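Glycoside hydrolase (Streptococcus pneumoniae serotype 4, PDB 6ORH) probably hydrolyses alpha-L-fucosidic linkages as a glycoside hydrolase of family 29, and is one of two complementary pneumococcal fucosidases that together degrade host carbohydrate antigens. Local coordinates at residues A[55-58]-A[59-63]; A[105-108]-A[109-113]. The protein carries 2 engineered substitutions. All blocks are in the same frame, centred on the assembly; numbering follows the deposited sequence.

Contact 1 of 2, residues A[55-58]-A[59-63]; sequences DARE and WVRVL
Residues 55-63 open a helix whose i to i+4 bonds begin weakly, Trp59 N to Asp55 O, and become regular at Val60 N to Ala56 O, Arg61 N to Arg57 O and Val62 N to Glu58 O. Asp55 is the N-cap: its carboxylate reaches forward to the first turn, and OD1 accepts from Glu58 N at 3.3 Å, the N-H arriving from above the carboxylate plane. One turn on, Glu58 and Arg61 run side by side, pointing the same way, and form a bidentate salt bridge. Arg61 NH2 reaches the syn lone pair of Glu58 OE1 at 2.8 Å, while NE meets OE2, also at 2.8 Å, from the syn side and nearly straight. The two flat groups are nearly coplanar, 26° apart, and both Glu58 oxygens lie close to the guanidinium plane. Two bends bring them together, one at chi2 of Glu58 (-63°) and one at chi3 of Arg61 (69°). This is the i, i+3 ion pair of a helix flank, here on helix 56-65, which follows strand 23-27 and precedes strand 70-74 in the TIM-barrel-type catalytic domain. Arg61 also pairs through NH1 with Glu65, and Arg57 turns to Glu115 on helix 105-116. On the inner flank the Trp59 indole lies back across the start of the helix. Ala56 CA sits over one ring face, 4.1 Å from the centroid of the five-membered ring, a CH-pi contact; Asp55 O lies over that face too, 3.3 Å from Trp59 CD1. Trp59 NE1 is satisfied by Gly302 O, and Phe304 stacks on the indole. Val60 CG2 tucks against Ala56 O at 3.5 Å, its side chain facing helix 105-116.

Contact 2 of 2, residues A[105-108]-A[109-113]; sequences LLLE and VSQAA
Ser110 grips the Leu106 carbonyl twice: OG donates to Leu106 O at 2.7 Å and the backbone N at 2.9 Å, approaching from opposite faces of the carbonyl plane. A chi1 of -68° turns the hydroxyl back along the helix to reach that oxygen. One residue earlier round the helix, Leu105 CD1 meets Val109 CG2 at 4.1 Å, and Val109 CG2 also lies 3.4 Å from Leu105 O. On the outer flank the Gln111 amide comes against the branch of Leu107, with NE2 3.8 Å from CG. Its OE1 accepts from a water that also donates to Glu108 O at 2.7 Å; that carbonyl receives a weak bond from Ala112 N as well. These contacts fill the first turns of helix 105-116, which leads into strand 119-124 of the TIM-barrel-type domain. Leu106, Val109 and Ser110 all touch Met120 of that strand, and Val109 also reaches Leu71 and Leu73 of strand 70-74. Farther out, Gly160 N donates to Ser110 OG, so the hydroxyl links helix and loop. Asp104 OD1 accepts from Leu107 N at the helix start, while the Glu108 carboxylate extends to a salt bridge with Arg99.

Overall arrangement
Contacts 1 and 2 lie on two helices packed against each other outside the parallel barrel strands, their centres about 10 Å apart. They meet directly: Ala112 CB packs 3.6 Å from both Arg57 CA and Val60 CG2, and the far edge of the Trp59 ring reaches Leu105 and Val109 through CH2 and CZ3. Contact 1 is the more divided, with a charged flank of Glu58 and Arg61 and an inner flank given over to a large aromatic ring. Contact 2 is more buried and mainly aliphatic; its internal side-chain polar links run through a serine hydroxyl and, by way of a water, a glutamine amide, whereas its carboxylate pairs beyond the two segments. Both lie away from the glycan-binding pocket.

Contact 1 of 2, residues A[55-58]-A[59-63]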
loop_
_atom_site.group_PDB
_atom_site.type_symbol
_atom_site.label_atom_id
_atom_site.label_comp_id
_atom_site.label_asym_id
_atom_site.label_seq_id
_atom_site.Cartn_x
_atom_site.Cartn_y
_atom_site.Cartn_z
ATOM N N ASP A 55 -19.498 -12.028 31.730
ATOM C CA ASP A 55 -20.806 -11.560 31.297
ATOM C C ASP A 55 -20.820 -11.558 29.767
ATOM O O ASP A 55 -20.408 -10.565 29.144
ATOM C CB ASP A 55 -21.113 -10.203 31.924
ATOM C CG ASP A 55 -22.547 -9.788 31.663
ATOM O OD1 ASP A 55 -23.173 -10.381 30.776
ATOM O OD2 ASP A 55 -23.075 -8.922 32.425
ATOM N N ALA A 56 -21.228 -12.713 29.189
ATOM C CA ALA A 56 -21.232 -12.853 27.736
ATOM C C ALA A 56 -22.219 -11.890 27.075
ATOM O O ALA A 56 -22.009 -11.495 25.915
ATOM C CB ALA A 56 -21.545 -14.288 27.332
ATOM N N ARG A 57 -23.299 -11.547 27.786
ATOM C CA ARG A 57 -24.247 -10.594 27.220
ATOM C C ARG A 57 -23.576 -9.227 27.028
ATOM O O ARG A 57 -23.900 -8.536 26.059
ATOM C CB ARG A 57 -25.542 -10.516 28.056
ATOM C CG ARG A 57 -26.635 -9.688 27.384
ATOM C CD ARG A 57 -27.864 -9.596 28.295
ATOM N NE ARG A 57 -28.966 -8.895 27.625
ATOM C CZ ARG A 57 -29.130 -7.573 27.557
ATOM N NH1 ARG A 57 -28.263 -6.755 28.126
ATOM N NH2 ARG A 57 -30.180 -7.075 26.918
ATOM N N GLU A 58 -22.671 -8.835 27.936
ATOM C CA GLU A 58 -21.958 -7.571 27.777
ATOM C C GLU A 58 -21.028 -7.633 26.568
ATOM O O GLU A 58 -20.854 -6.627 25.896
ATOM C CB GLU A 58 -21.154 -7.192 29.024
ATOM C CG GLU A 58 -22.078 -6.623 30.091
ATOM C CD GLU A 58 -22.737 -5.346 29.606
ATOM O OE1 GLU A 58 -22.024 -4.315 29.561
ATOM O OE2 GLU A 58 -23.948 -5.379 29.258
ATOM N N TRP A 59 -20.434 -8.813 26.295
ATOM C CA TRP A 59 -19.592 -8.910 25.108
ATOM C C TRP A 59 -20.463 -8.630 23.889
ATOM O O TRP A 59 -20.118 -7.812 23.034
ATOM C CB TRP A 59 -18.977 -10.304 24.953
ATOM C CG TRP A 59 -18.152 -10.820 26.096
ATOM C CD1 TRP A 59 -17.741 -10.164 27.229
ATOM C CD2 TRP A 59 -17.642 -12.161 26.183
ATOM N NE1 TRP A 59 -17.008 -11.029 28.011
ATOM C CE2 TRP A 59 -16.933 -12.258 27.390
ATOM C CE3 TRP A 59 -17.712 -13.297 25.342
ATOM C CZ2 TRP A 59 -16.307 -13.444 27.782
ATOM C CZ3 TRP A 59 -17.078 -14.460 25.726
ATOM C CH2 TRP A 59 -16.400 -14.545 26.948
ATOM N N VAL A 60 -21.607 -9.338 23.810
ATOM C CA VAL A 60 -22.461 -9.191 22.645
ATOM C C VAL A 60 -23.047 -7.777 22.556
ATOM O O VAL A 60 -23.071 -7.202 21.459
ATOM C CB VAL A 60 -23.563 -10.266 22.632
ATOM C CG1 VAL A 60 -24.555 -10.025 21.488
ATOM C CG2 VAL A 60 -22.957 -11.668 22.573
ATOM N N ARG A 61 -23.522 -7.221 23.690
ATOM C CA ARG A 61 -24.159 -5.900 23.655
ATOM C C ARG A 61 -23.183 -4.854 23.100
ATOM O O ARG A 61 -23.538 -4.077 22.211
ATOM C CB ARG A 61 -24.648 -5.488 25.051
ATOM C CG ARG A 61 -25.326 -4.117 25.039
ATOM C CD ARG A 61 -25.743 -3.691 26.449
ATOM N NE ARG A 61 -24.615 -3.393 27.327
ATOM C CZ ARG A 61 -23.930 -2.238 27.335
ATOM N NH1 ARG A 61 -24.277 -1.244 26.518
ATOM N NH2 ARG A 61 -22.911 -2.093 28.162
ATOM N N VAL A 62 -21.955 -4.842 23.608
ATOM C CA VAL A 62 -20.979 -3.843 23.198
ATOM C C VAL A 62 -20.643 -4.051 21.722
ATOM O O VAL A 62 -20.605 -3.093 20.951
ATOM C CB VAL A 62 -19.728 -3.838 24.091
ATOM C CG1 VAL A 62 -18.581 -3.070 23.441
ATOM C CG2 VAL A 62 -20.069 -3.188 25.437
ATOM N N LEU A 63 -20.445 -5.309 21.320
ATOM C CA LEU A 63 -20.163 -5.533 19.898
ATOM C C LEU A 63 -21.325 -5.090 19.001
ATOM O O LEU A 63 -21.098 -4.511 17.942
ATOM C CB LEU A 63 -19.803 -7.009 19.680
ATOM C CG LEU A 63 -18.509 -7.462 20.348
ATOM C CD1 LEU A 63 -18.351 -8.981 20.230
ATOM C CD2 LEU A 63 -17.309 -6.718 19.761
#

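Contact 2 of 2, residues A[105-108]-A[109-113]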
loop_
_atom_site.group_PDB
_atom_site.type_symbol
_atom_site.label_atom_id
_atom_site.label_comp_id
_atom_site.label_asym_id
_atom_site.label_seq_id
_atom_site.Cartn_x
_atom_site.Cartn_y
_atom_site.Cartn_z
ATOM N N LEU A 105 -19.677 -21.921 27.747
ATOM C CA LEU A 105 -19.450 -20.571 27.239
ATOM C C LEU A 105 -20.133 -20.424 25.882
ATOM O O LEU A 105 -20.636 -19.353 25.563
ATOM C CB LEU A 105 -17.944 -20.293 27.154
ATOM C CG LEU A 105 -17.596 -18.878 26.682
ATOM C CD1 LEU A 105 -18.149 -17.808 27.646
ATOM C CD2 LEU A 105 -16.086 -18.745 26.501
ATOM N N LEU A 106 -20.169 -21.510 25.092
ATOM C CA LEU A 106 -20.836 -21.438 23.800
ATOM C C LEU A 106 -22.326 -21.154 23.987
ATOM O O LEU A 106 -22.883 -20.360 23.239
ATOM C CB LEU A 106 -20.548 -22.698 22.971
ATOM C CG LEU A 106 -21.201 -22.738 21.586
ATOM C CD1 LEU A 106 -20.771 -21.556 20.727
ATOM C CD2 LEU A 106 -20.855 -24.038 20.882
ATOM N N LEU A 107 -22.945 -21.774 25.013
ATOM C CA LEU A 107 -24.347 -21.487 25.295
ATOM C C LEU A 107 -24.524 -20.036 25.745
ATOM O O LEU A 107 -25.444 -19.360 25.265
ATOM C CB LEU A 107 -24.838 -22.437 26.394
ATOM C CG LEU A 107 -26.318 -22.271 26.744
ATOM C CD1 LEU A 107 -27.188 -22.638 25.555
ATOM C CD2 LEU A 107 -26.667 -23.163 27.933
ATOM N N GLU A 108 -23.697 -19.557 26.688
ATOM C CA GLU A 108 -23.872 -18.204 27.213
ATOM C C GLU A 108 -23.766 -17.173 26.087
ATOM O O GLU A 108 -24.608 -16.275 25.989
ATOM C CB GLU A 108 -22.905 -17.880 28.349
ATOM C CG GLU A 108 -23.136 -18.794 29.544
ATOM C CD GLU A 108 -22.438 -18.348 30.808
ATOM O OE1 GLU A 108 -21.763 -17.309 30.797
ATOM O OE2 GLU A 108 -22.565 -19.086 31.831
ATOM N N VAL A 109 -22.763 -17.346 25.209
ATOM C CA VAL A 109 -22.605 -16.413 24.095
ATOM C C VAL A 109 -23.791 -16.540 23.138
ATOM O O VAL A 109 -24.268 -15.524 22.636
ATOM C CB VAL A 109 -21.242 -16.602 23.384
ATOM C CG1 VAL A 109 -21.141 -15.693 22.152
ATOM C CG2 VAL A 109 -20.092 -16.274 24.333
ATOM N N SER A 110 -24.211 -17.784 22.855
ATOM C CA SER A 110 -25.276 -18.045 21.899
ATOM C C SER A 110 -26.591 -17.429 22.375
ATOM O O SER A 110 -27.318 -16.889 21.550
ATOM C CB SER A 110 -25.440 -19.538 21.668
ATOM O OG SER A 110 -24.299 -20.061 20.980
ATOM N N GLN A 111 -26.856 -17.497 23.685
ATOM C CA GLN A 111 -28.100 -16.919 24.204
ATOM C C GLN A 111 -28.122 -15.418 23.939
ATOM O O GLN A 111 -29.144 -14.887 23.460
ATOM C CB GLN A 111 -28.205 -17.153 25.707
ATOM C CG GLN A 111 -28.551 -18.594 26.022
ATOM C CD GLN A 111 -28.392 -18.917 27.485
ATOM O OE1 GLN A 111 -27.640 -18.265 28.214
ATOM N NE2 GLN A 111 -29.101 -19.946 27.919
ATOM N N ALA A 112 -27.003 -14.754 24.283
ATOM C CA ALA A 112 -26.873 -13.314 24.052
ATOM C C ALA A 112 -26.916 -12.968 22.558
ATOM O O ALA A 112 -27.597 -12.036 22.133
ATOM C CB ALA A 112 -25.629 -12.795 24.738
ATOM N N ALA A 113 -26.158 -13.706 21.726
ATOM C CA ALA A 113 -26.214 -13.456 20.299
ATOM C C ALA A 113 -27.629 -13.589 19.761
ATOM O O ALA A 113 -28.013 -12.823 18.890
ATOM C CB ALA A 113 -25.304 -14.432 19.569
HETATM O O HOH W 1 -26.090 -15.500 28.075
#